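Local coordinates for protein mannan endo-1,4-beta-mannosidase (Mytilus edulis, PDB 2C0H) that hydrolyses internal beta-1,4-mannosidic linkages of mannans, galactomannans and glucomannans, but leaves mannobiose and mannotriose uncut, at residues A24-V29 with W323-V328; S52-H57 with N332-M337; V62-H67 with I107-W112. The protein carries 3 engineered substitutions. One frame throughout, in Å; residues are numbered along the deposited sequence.

Contact 1. Residues A24-V29 with W323-V328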
# COMPACT_ATOMS: atom_id res chain seq x y z
N ALA A 24 -4.72 -2.11 -10.51
CA ALA A 24 -5.88 -2.09 -9.67
C ALA A 24 -5.65 -2.77 -8.35
O ALA A 24 -4.78 -3.62 -8.21
CB ALA A 24 -7.03 -2.76 -10.38
N ASN A 25 -6.48 -2.40 -7.39
CA ASN A 25 -6.65 -3.13 -6.15
C ASN A 25 -7.54 -4.33 -6.41
O ASN A 25 -8.58 -4.18 -7.03
CB ASN A 25 -7.33 -2.24 -5.10
CG ASN A 25 -6.44 -1.17 -4.55
OD1 ASN A 25 -5.84 -1.36 -3.49
ND2 ASN A 25 -6.39 -0.02 -5.22
N GLN A 26 -7.17 -5.50 -5.90
CA GLN A 26 -8.08 -6.66 -5.97
C GLN A 26 -9.34 -6.32 -5.15
O GLN A 26 -10.45 -6.43 -5.67
CB GLN A 26 -7.39 -7.96 -5.54
CG GLN A 26 -8.19 -9.26 -5.83
CD GLN A 26 -8.12 -9.74 -7.29
OE1 GLN A 26 -7.07 -9.74 -7.92
NE2 GLN A 26 -9.25 -10.17 -7.82
N ALA A 27 -9.28 -5.88 -3.89
CA ALA A 27 -8.15 -6.01 -2.96
C ALA A 27 -8.22 -7.36 -2.24
O ALA A 27 -7.32 -7.71 -1.47
CB ALA A 27 -8.20 -4.88 -1.95
N TRP A 28 -9.31 -8.12 -2.45
CA TRP A 28 -9.51 -9.45 -1.89
C TRP A 28 -10.46 -10.27 -2.77
O TRP A 28 -11.11 -9.73 -3.67
CB TRP A 28 -10.10 -9.34 -0.47
CG TRP A 28 -11.37 -8.55 -0.39
CD1 TRP A 28 -12.62 -9.00 -0.70
CD2 TRP A 28 -11.53 -7.18 -0.01
NE1 TRP A 28 -13.54 -8.00 -0.56
CE2 TRP A 28 -12.90 -6.87 -0.13
CE3 TRP A 28 -10.65 -6.18 0.43
CZ2 TRP A 28 -13.41 -5.61 0.18
CZ3 TRP A 28 -11.15 -4.93 0.73
CH2 TRP A 28 -12.52 -4.66 0.61
N VAL A 29 -10.55 -11.56 -2.49
CA VAL A 29 -11.63 -12.41 -3.04
C VAL A 29 -12.51 -12.81 -1.85
O VAL A 29 -13.67 -12.40 -1.76
CB VAL A 29 -11.08 -13.60 -3.84
CG1 VAL A 29 -12.24 -14.53 -4.28
CG2 VAL A 29 -10.27 -13.10 -5.04
N TRP A 323 -9.64 1.58 -7.36
CA TRP A 323 -10.35 0.84 -6.36
C TRP A 323 -11.71 0.45 -6.92
O TRP A 323 -12.48 1.38 -7.24
CB TRP A 323 -10.57 1.72 -5.13
CG TRP A 323 -11.33 1.00 -4.08
CD1 TRP A 323 -12.69 1.00 -3.89
CD2 TRP A 323 -10.79 0.10 -3.11
NE1 TRP A 323 -13.01 0.18 -2.83
CE2 TRP A 323 -11.86 -0.39 -2.35
CE3 TRP A 323 -9.49 -0.33 -2.82
CZ2 TRP A 323 -11.67 -1.29 -1.30
CZ3 TRP A 323 -9.31 -1.22 -1.77
CH2 TRP A 323 -10.39 -1.70 -1.03
N SER A 324 -12.07 -0.83 -7.06
CA SER A 324 -11.24 -2.05 -7.03
C SER A 324 -11.93 -3.15 -7.87
O SER A 324 -13.05 -2.95 -8.37
CB SER A 324 -11.13 -2.59 -5.61
OG SER A 324 -12.40 -3.06 -5.16
N ARG A 325 -11.32 -4.32 -7.98
CA ARG A 325 -11.97 -5.44 -8.73
C ARG A 325 -13.34 -5.77 -8.15
O ARG A 325 -14.24 -6.12 -8.90
CB ARG A 325 -11.09 -6.71 -8.80
CG ARG A 325 -11.76 -7.96 -9.41
CD ARG A 325 -11.87 -7.75 -10.85
NE ARG A 325 -12.59 -8.78 -11.61
CZ ARG A 325 -13.91 -8.77 -11.84
NH1 ARG A 325 -14.67 -7.84 -11.30
NH2 ARG A 325 -14.45 -9.71 -12.60
N THR A 326 -13.48 -5.71 -6.83
CA THR A 326 -14.75 -6.04 -6.16
C THR A 326 -15.81 -4.94 -6.20
O THR A 326 -17.00 -5.25 -6.07
CB THR A 326 -14.57 -6.42 -4.66
OG1 THR A 326 -14.13 -5.28 -3.89
CG2 THR A 326 -13.60 -7.57 -4.53
N ASP A 327 -15.39 -3.68 -6.34
CA ASP A 327 -16.26 -2.51 -6.13
C ASP A 327 -16.49 -1.75 -7.45
O ASP A 327 -15.71 -1.84 -8.37
CB ASP A 327 -15.65 -1.56 -5.07
CG ASP A 327 -15.76 -2.09 -3.63
OD1 ASP A 327 -16.02 -3.30 -3.40
OD2 ASP A 327 -15.59 -1.28 -2.69
N VAL A 328 -17.57 -0.97 -7.50
CA VAL A 328 -17.92 -0.13 -8.66
C VAL A 328 -17.81 -0.86 -10.03
O VAL A 328 -18.06 -2.06 -10.11
CB VAL A 328 -17.19 1.27 -8.61
CG1 VAL A 328 -17.55 2.02 -7.34
CG2 VAL A 328 -15.68 1.16 -8.72
O HOH W 1 -11.78 -4.69 -2.83
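N25 and W323 cross at about a right angle where the end of strand 17-25 meets the loop after strand 319-322. Outward along N25, CB lies 3.7 Å from W323 CE3, with S324 CB also close. CG, anti to the carbonyl carbon (chi1 -73°), comes nearest, 3.6 Å from W323 CE3. At the tip OD1 is 3.9 Å from both W323 CE3 and CZ3 while accepting from R63 NH1, and ND2 donates to T322 O and G293 O. The amide plane stands 58° to the indole; the bonds to R63, T322 and G293 hold the amide against the six-membered ring.

Farther along that ring, A27 CB touches W323 CZ3 at 3.8 Å, and W28 CZ3 approaches W323 CH2 obliquely. The backbones are tied by R325 N donating to N25 O (2.9 Å, 162°), while a weak bond runs from T326 N to Q26 O. T326 lies over one face of the W28 ring. A water fills the corner between the loops: it accepts from A27 N, bonds S324 OG and donates to T326 OG1, 2.6 Å away. T326 OG1 in turn donates to D327 OD1. The other oxygen, D327 OD2, takes W323 NE1 at 3.0 Å from above the carboxylate plane. Cis peptides precede both A27 and S324, turning the two chains here.

With its NH bonded to D327 and its six-membered ring against N25, A27 and W28, the W323 indole is likely to be held in a set orientation beside Y265 and the probable nucleophile E294, consistent with its probable role in binding substrate.

Contact 2. Residues S52-H57 with N332-M337. Unlike the reference sequence in segment 52-57: M54 (reference Ile). Unlike the reference sequence in segment 332-337: M337 (reference Ile).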
# COMPACT_ATOMS: atom_id res chain seq x y z
N SER A 52 -5.69 -12.19 -16.09
CA SER A 52 -5.89 -12.31 -17.54
C SER A 52 -6.48 -11.03 -18.11
O SER A 52 -5.97 -10.51 -19.12
CB SER A 52 -6.81 -13.49 -17.87
OG SER A 52 -7.00 -13.60 -19.27
N ASP A 53 -7.55 -10.54 -17.48
CA ASP A 53 -8.21 -9.28 -17.85
C ASP A 53 -7.21 -8.13 -17.88
O ASP A 53 -7.16 -7.35 -18.83
CB ASP A 53 -9.32 -8.91 -16.85
CG ASP A 53 -10.57 -9.77 -16.96
OD1 ASP A 53 -10.66 -10.63 -17.87
OD2 ASP A 53 -11.49 -9.57 -16.11
N MET A 54 -6.41 -8.03 -16.83
CA MET A 54 -5.47 -6.93 -16.71
C MET A 54 -4.38 -6.97 -17.75
O MET A 54 -4.09 -5.95 -18.37
CB MET A 54 -4.90 -6.85 -15.31
CG MET A 54 -5.92 -6.35 -14.32
SD MET A 54 -5.25 -6.26 -12.67
CE MET A 54 -3.77 -5.29 -12.99
N GLN A 55 -3.78 -8.14 -17.98
CA GLN A 55 -2.74 -8.27 -18.99
C GLN A 55 -3.26 -7.84 -20.35
O GLN A 55 -2.58 -7.10 -21.07
CB GLN A 55 -2.19 -9.70 -19.09
CG GLN A 55 -1.08 -9.80 -20.16
CD GLN A 55 -0.38 -11.13 -20.21
OE1 GLN A 55 -0.97 -12.19 -20.00
NE2 GLN A 55 0.91 -11.09 -20.53
N SER A 56 -4.46 -8.28 -20.70
CA SER A 56 -4.99 -7.91 -22.01
C SER A 56 -5.31 -6.41 -22.14
O SER A 56 -5.34 -5.90 -23.27
CB SER A 56 -6.20 -8.78 -22.34
OG SER A 56 -7.30 -8.51 -21.51
N HIS A 57 -5.54 -5.70 -21.03
CA HIS A 57 -5.79 -4.24 -21.04
C HIS A 57 -4.60 -3.37 -20.64
O HIS A 57 -4.74 -2.19 -20.37
CB HIS A 57 -6.99 -3.91 -20.16
CG HIS A 57 -8.28 -4.40 -20.72
ND1 HIS A 57 -8.68 -5.71 -20.59
CD2 HIS A 57 -9.24 -3.76 -21.42
CE1 HIS A 57 -9.85 -5.86 -21.20
NE2 HIS A 57 -10.21 -4.70 -21.71
N ASN A 332 -14.87 0.26 -16.30
CA ASN A 332 -14.35 1.64 -16.23
C ASN A 332 -12.86 1.61 -15.88
O ASN A 332 -12.06 2.38 -16.40
CB ASN A 332 -15.07 2.47 -15.17
CG ASN A 332 -16.40 3.04 -15.64
OD1 ASN A 332 -16.73 2.98 -16.83
ND2 ASN A 332 -17.14 3.62 -14.71
N GLN A 333 -12.51 0.71 -14.96
CA GLN A 333 -11.13 0.60 -14.52
C GLN A 333 -10.22 0.09 -15.62
O GLN A 333 -9.11 0.63 -15.85
CB GLN A 333 -11.05 -0.29 -13.28
CG GLN A 333 -11.77 0.27 -12.05
CD GLN A 333 -11.86 -0.75 -10.93
OE1 GLN A 333 -10.85 -1.12 -10.33
NE2 GLN A 333 -13.08 -1.20 -10.63
N LEU A 334 -10.66 -0.97 -16.31
CA LEU A 334 -9.92 -1.55 -17.43
C LEU A 334 -9.77 -0.54 -18.59
O LEU A 334 -8.74 -0.47 -19.22
CB LEU A 334 -10.61 -2.82 -17.92
CG LEU A 334 -10.60 -4.02 -16.97
CD1 LEU A 334 -11.44 -5.17 -17.55
CD2 LEU A 334 -9.19 -4.49 -16.67
N ARG A 335 -10.81 0.25 -18.86
CA ARG A 335 -10.72 1.27 -19.91
C ARG A 335 -9.66 2.33 -19.54
O ARG A 335 -8.94 2.81 -20.40
CB ARG A 335 -12.10 1.92 -20.12
CG ARG A 335 -12.34 2.51 -21.50
CD ARG A 335 -13.72 3.17 -21.55
NE ARG A 335 -13.74 4.35 -20.70
CZ ARG A 335 -14.44 4.50 -19.58
NH1 ARG A 335 -15.31 3.59 -19.18
NH2 ARG A 335 -14.32 5.63 -18.89
N GLY A 336 -9.56 2.67 -18.26
CA GLY A 336 -8.54 3.59 -17.80
C GLY A 336 -7.15 3.04 -18.01
O GLY A 336 -6.28 3.73 -18.56
N MET A 337 -6.91 1.80 -17.58
CA MET A 337 -5.61 1.12 -17.76
C MET A 337 -5.20 1.07 -19.22
O MET A 337 -4.06 1.31 -19.58
CB MET A 337 -5.65 -0.33 -17.28
CG MET A 337 -5.64 -0.54 -15.83
SD MET A 337 -5.84 -2.31 -15.54
CE MET A 337 -7.04 -2.15 -14.21
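This is apolar helix-to-helix packing on the outside of the barrel, where H57, just past the last turn of helix 40-56, lies against L334 of helix 330-339. The two short axes come within 10.0 Å and run roughly the same way, 34° apart. The main contact is CH-pi: L334 CB stands over one face of the H57 imidazole, 4.0 Å from its centroid and displaced toward CD2. Both leucine methyls also touch the ring, CD1 near H57 CE1 and CD2 near H57 ND1.

The imidazole is held from its own side of the interface. H57 ND1 donates to D53 O at 2.8 Å, with that oxygen in the ring plane, which fixes the turn of the ring so that a face meets the leucine. D53 O also receives S56 OG and the backbone N of H57, three donors on one carbonyl at the helix end, while D53 OD2 takes W330 NE1. An alanine in place of H57 would probably leave L334 with a gap where the ring had lain and D53 O short of one donor.

In this (beta/alpha)8 barrel, helix 40-56 follows the first barrel strand and helix 330-339 the last, so the contact lies where the outer ring of helices closes on itself. Nearer the barrel, M54 CG packs 4.2 Å from M337 SD; both methionines replace isoleucine of the reference sequence. M337 reaches inward to S22 and A24 of strand 17-25 and touches F309, its CB passing 3.7 Å from H57 O. L334 CD2 lies 4.1 Å from D53 O and packs loosely on M54 CG, 4.4 Å away.

Contact 3. Residues V62-H67 with I107-W112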
# COMPACT_ATOMS: atom_id res chain seq x y z
N VAL A 62 -1.00 -5.35 -9.31
CA VAL A 62 -2.19 -5.59 -8.49
C VAL A 62 -1.80 -5.41 -7.02
O VAL A 62 -0.74 -5.91 -6.61
CB VAL A 62 -2.76 -7.02 -8.69
CG1 VAL A 62 -3.97 -7.26 -7.82
CG2 VAL A 62 -3.13 -7.27 -10.13
N ARG A 63 -2.64 -4.72 -6.26
CA ARG A 63 -2.53 -4.62 -4.80
C ARG A 63 -3.54 -5.59 -4.17
O ARG A 63 -4.74 -5.57 -4.49
CB ARG A 63 -2.77 -3.17 -4.34
CG ARG A 63 -2.78 -2.89 -2.83
CD ARG A 63 -2.81 -1.36 -2.59
NE ARG A 63 -2.79 -0.92 -1.18
CZ ARG A 63 -3.79 -0.37 -0.50
NH1 ARG A 63 -4.98 -0.15 -1.05
NH2 ARG A 63 -3.61 -0.00 0.76
N VAL A 64 -3.05 -6.43 -3.26
CA VAL A 64 -3.89 -7.41 -2.59
C VAL A 64 -3.67 -7.37 -1.08
O VAL A 64 -2.55 -7.18 -0.64
CB VAL A 64 -3.62 -8.83 -3.13
CG1 VAL A 64 -2.25 -9.32 -2.79
CG2 VAL A 64 -4.66 -9.81 -2.65
N TRP A 65 -4.73 -7.51 -0.30
CA TRP A 65 -4.66 -7.45 1.17
C TRP A 65 -4.47 -8.85 1.77
O TRP A 65 -5.12 -9.81 1.36
CB TRP A 65 -5.91 -6.78 1.75
CG TRP A 65 -6.10 -5.30 1.41
CD1 TRP A 65 -5.39 -4.54 0.51
CD2 TRP A 65 -7.09 -4.44 1.95
NE1 TRP A 65 -5.88 -3.26 0.48
CE2 TRP A 65 -6.94 -3.17 1.34
CE3 TRP A 65 -8.11 -4.61 2.90
CZ2 TRP A 65 -7.76 -2.08 1.67
CZ3 TRP A 65 -8.92 -3.53 3.22
CH2 TRP A 65 -8.74 -2.29 2.61
N LEU A 66 -3.57 -8.95 2.76
CA LEU A 66 -3.13 -10.22 3.32
C LEU A 66 -3.73 -10.49 4.72
O LEU A 66 -4.79 -11.12 4.83
CB LEU A 66 -1.59 -10.28 3.31
CG LEU A 66 -0.96 -11.65 3.61
CD1 LEU A 66 -1.18 -12.64 2.48
CD2 LEU A 66 0.53 -11.52 3.83
N HIS A 67 -3.13 -10.00 5.80
CA HIS A 67 -3.64 -10.33 7.16
C HIS A 67 -4.89 -9.57 7.57
O HIS A 67 -5.76 -10.15 8.23
CB HIS A 67 -2.59 -10.09 8.25
CG HIS A 67 -1.24 -10.66 7.97
ND1 HIS A 67 -1.04 -11.98 7.62
CD2 HIS A 67 -0.01 -10.12 8.10
CE1 HIS A 67 0.26 -12.20 7.50
NE2 HIS A 67 0.90 -11.09 7.80
N ILE A 107 2.91 -8.01 -8.05
CA ILE A 107 2.00 -8.02 -6.92
C ILE A 107 2.54 -7.22 -5.73
O ILE A 107 3.71 -7.37 -5.34
CB ILE A 107 1.72 -9.50 -6.47
CG1 ILE A 107 1.22 -10.37 -7.63
CG2 ILE A 107 0.78 -9.58 -5.28
CD1 ILE A 107 -0.01 -9.84 -8.34
N PHE A 108 1.67 -6.42 -5.13
CA PHE A 108 1.96 -5.71 -3.89
C PHE A 108 1.04 -6.23 -2.79
O PHE A 108 -0.17 -6.11 -2.90
CB PHE A 108 1.82 -4.20 -4.08
CG PHE A 108 2.84 -3.64 -5.02
CD1 PHE A 108 4.03 -3.11 -4.53
CD2 PHE A 108 2.65 -3.71 -6.38
CE1 PHE A 108 4.99 -2.63 -5.39
CE2 PHE A 108 3.63 -3.24 -7.26
CZ PHE A 108 4.78 -2.67 -6.75
N PHE A 109 1.61 -6.84 -1.75
CA PHE A 109 0.84 -7.37 -0.64
C PHE A 109 0.69 -6.32 0.49
O PHE A 109 1.68 -5.73 0.95
CB PHE A 109 1.51 -8.62 -0.06
CG PHE A 109 1.44 -9.85 -0.94
CD1 PHE A 109 0.26 -10.56 -1.06
CD2 PHE A 109 2.57 -10.33 -1.57
CE1 PHE A 109 0.19 -11.71 -1.83
CE2 PHE A 109 2.51 -11.48 -2.35
CZ PHE A 109 1.32 -12.17 -2.48
N THR A 110 -0.54 -6.08 0.94
CA THR A 110 -0.80 -5.14 2.05
C THR A 110 -1.02 -5.94 3.33
O THR A 110 -1.93 -6.76 3.42
CB THR A 110 -2.05 -4.27 1.77
OG1 THR A 110 -1.87 -3.60 0.52
CG2 THR A 110 -2.24 -3.23 2.82
N LEU A 111 -0.21 -5.69 4.35
CA LEU A 111 -0.22 -6.53 5.54
C LEU A 111 -1.46 -6.31 6.42
O LEU A 111 -2.18 -7.28 6.68
CB LEU A 111 1.06 -6.28 6.36
CG LEU A 111 2.37 -6.64 5.67
CD1 LEU A 111 3.50 -6.26 6.62
CD2 LEU A 111 2.47 -8.09 5.26
N TRP A 112 -1.69 -5.07 6.85
CA TRP A 112 -2.74 -4.70 7.84
C TRP A 112 -3.72 -3.67 7.31
O TRP A 112 -3.47 -3.01 6.31
CB TRP A 112 -2.10 -4.17 9.12
CG TRP A 112 -1.02 -5.06 9.65
CD1 TRP A 112 0.33 -4.83 9.59
CD2 TRP A 112 -1.18 -6.32 10.30
NE1 TRP A 112 1.00 -5.86 10.16
CE2 TRP A 112 0.11 -6.79 10.61
CE3 TRP A 112 -2.29 -7.10 10.65
CZ2 TRP A 112 0.33 -8.01 11.27
CZ3 TRP A 112 -2.07 -8.32 11.30
CH2 TRP A 112 -0.76 -8.76 11.60
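V64 O accepts T110 N at 2.8 Å, and the CA-H of F109 adds a weaker CA-H...O contact to the same oxygen. Around it runs a parallel ladder, F108 N to V62 O, V64 N to F108 O and L66 N to T110 O, so each strand alternately gives and takes. Beyond L66 the ladder ends in a weak bond from H67 N to L111 O.

R63, W65, F108 and T110 share one face of the sheet. T110 lies alongside W65, its CB 3.6 Å from W65 CD1 and its CG2 over one face of the indole. R63 runs extended past T110, its NE 3.3 Å from T110 OG1. Besides reaching N25, its guanidinium makes salt bridges from NH1 to E294 and from NH2 to D159, and NH2 hydrogen-bonds N162. That network probably helps to position the probable nucleophile E294 and the likely substrate-binding N162.

On the other face V64 sets CG1 between its backbone N and carbonyl carbon (chi1 67°), which brings it 3.3 Å from F109 CD1, a tight apolar contact. I107 CG2 sits over the centre of the same phenyl ring, and I107 CD1 meets V62 CB. At the far end H67 CD2 lies over a face of W112, 3.8 Å from CZ2, the rings 43° apart; H67 NE2 goes on to Y137 and W112 NE1 to Q208.

Two parallel neighbours joined through helix 89-102, residues facing the probable active site on one face and helix-packing residues on the other, form the beta-alpha-beta unit typical of a glycoside hydrolase family 5 TIM barrel.

In the fold
The three contacts occupy one sector of the barrel, from the catalytic centre to the helical shell. Contact 3 pairs strands 61-68 and 106-113; contact 1 lies about 11 Å away between centres, at the end of strand 17-25, the neighbour of 61-68, and backbone bonds and the rings of W28 and W65 link them. Contact 2 is farther out, its centre about 13 Å from that of contact 1 and 19 Å from that of contact 3. Helix 40-56 follows strand 17-25, and helix 330-339 follows the loop of contact 1. Along the chain contacts 1 and 2 interleave where the barrel closes, contact 3 is nested within both, and the probable substrate-binding W65 and W323, far apart in sequence, are brought close together.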